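Local atomic coordinates of ubiquitin conjugating enzyme (Agrocybe aegerita, PDB entry 3WE5), a protein that probably acts as an E2 ubiquitin-conjugating enzyme of the UBE2W-like group, carrying activated ubiquitin as a thioester and passing it on toward substrates. Residues G40-V43 with G44-L47. Sequence-based numbering, arbitrary orientation.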
loop_
_atom_site.group_PDB
_atom_site.type_symbol
_atom_site.label_atom_id
_atom_site.label_comp_id
_atom_site.label_asym_id
_atom_site.label_seq_id
_atom_site.Cartn_x
_atom_site.Cartn_y
_atom_site.Cartn_z
ATOM N N GLY A 40 -16.842 -29.865 -3.022
ATOM C CA GLY A 40 -15.510 -29.721 -2.477
ATOM C C GLY A 40 -14.996 -28.314 -2.697
ATOM O O GLY A 40 -15.674 -27.468 -3.290
ATOM N N CYS A 41 -13.812 -28.040 -2.179
ATOM C CA CYS A 41 -13.221 -26.713 -2.354
ATOM C C CYS A 41 -12.178 -26.757 -3.449
ATOM O O CYS A 41 -11.636 -27.835 -3.729
ATOM C CB CYS A 41 -12.513 -26.238 -1.082
ATOM S SG CYS A 41 -13.577 -25.852 0.332
ATOM N N PRO A 42 -11.866 -25.596 -4.045
ATOM C CA PRO A 42 -10.787 -25.568 -5.034
ATOM C C PRO A 42 -9.457 -25.843 -4.373
ATOM O O PRO A 42 -9.313 -25.664 -3.170
ATOM C CB PRO A 42 -10.817 -24.121 -5.553
ATOM C CG PRO A 42 -12.228 -23.640 -5.250
ATOM C CD PRO A 42 -12.549 -24.291 -3.940
ATOM N N VAL A 43 -8.466 -26.253 -5.153
ATOM C CA VAL A 43 -7.187 -26.628 -4.576
ATOM C C VAL A 43 -6.573 -25.500 -3.744
ATOM O O VAL A 43 -6.582 -24.311 -4.142
ATOM C CB VAL A 43 -6.202 -27.143 -5.688
ATOM C CG1 VAL A 43 -5.889 -26.053 -6.704
ATOM C CG2 VAL A 43 -4.920 -27.683 -5.063
ATOM N N GLY A 44 -6.071 -25.873 -2.571
ATOM C CA GLY A 44 -5.368 -24.932 -1.724
ATOM C C GLY A 44 -6.327 -24.278 -0.739
ATOM O O GLY A 44 -5.909 -23.592 0.186
ATOM N N ILE A 45 -7.614 -24.499 -0.938
ATOM C CA ILE A 45 -8.598 -23.876 -0.038
ATOM C C ILE A 45 -9.259 -24.970 0.788
ATOM O O ILE A 45 -9.726 -25.965 0.257
ATOM C CB ILE A 45 -9.631 -23.057 -0.830
ATOM C CG1 ILE A 45 -8.973 -21.848 -1.492
ATOM C CG2 ILE A 45 -10.777 -22.592 0.105
ATOM C CD1 ILE A 45 -9.722 -21.367 -2.710
ATOM N N THR A 46 -9.271 -24.820 2.113
ATOM C CA THR A 46 -9.893 -25.850 2.954
ATOM C C THR A 46 -10.851 -25.222 3.958
ATOM O O THR A 46 -10.475 -24.285 4.643
ATOM C CB THR A 46 -8.836 -26.606 3.753
ATOM O OG1 THR A 46 -7.847 -27.116 2.848
ATOM C CG2 THR A 46 -9.459 -27.756 4.524
ATOM N N LEU A 47 -12.071 -25.738 4.017
ATOM C CA LEU A 47 -13.025 -25.352 5.084
ATOM C C LEU A 47 -12.629 -26.022 6.390
ATOM O O LEU A 47 -12.502 -27.255 6.435
ATOM C CB LEU A 47 -14.451 -25.748 4.681
ATOM C CG LEU A 47 -15.522 -25.471 5.757
ATOM C CD1 LEU A 47 -15.644 -23.980 5.955
ATOM C CD2 LEU A 47 -16.843 -26.042 5.310
#
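Pro-42 and Ile-45 meet at the two ends of a tight turn and illustrate how a chain reversal can be fixed by one backbone bond and a little apolar packing. The amide N of Ile-45 donates to Pro-42 O over 3.0 Å, with an N-H...O angle of 152° and the donor tilted from the carbonyl plane. This bond closes a type II beta turn, whose third position, Gly-44, has the positive phi that suits glycine there.

Followed outward, Ile-45 first places CB 3.5 Å from Pro-42 O. CG1 is anti to the carbonyl carbon (chi1 -67°), and an extended second torsion (155°) carries CD1 over one face of the proline ring, toward its CB, CG and CD atoms, with Pro-42 CB nearest at 4.1 Å. The other branch, CG2, approaches Cys-41 CB at 4.2 Å. Cys-41 CB also rests close to Ile-45 O, 3.1 Å away, while its SG runs on in the strand direction, 3.9 Å from Ile-45 O, toward Leu-47 N and only loosely near Leu-47 CB.

Beyond the turn, Pro-42 and Ile-45 both pack on Val-132 of helix 127-140, and Gln-135 of that helix bonds through NE2 to Val-43 O. Leu-47 reaches back to Leu-33 and Ile-36. The turn ends the short loop that leaves helix 24-39 at Gly-40 and leads into strand 45-49, outermost in this chain's antiparallel sheet: the helix-to-first-strand connection of the ubiquitin-conjugating (UBC) fold.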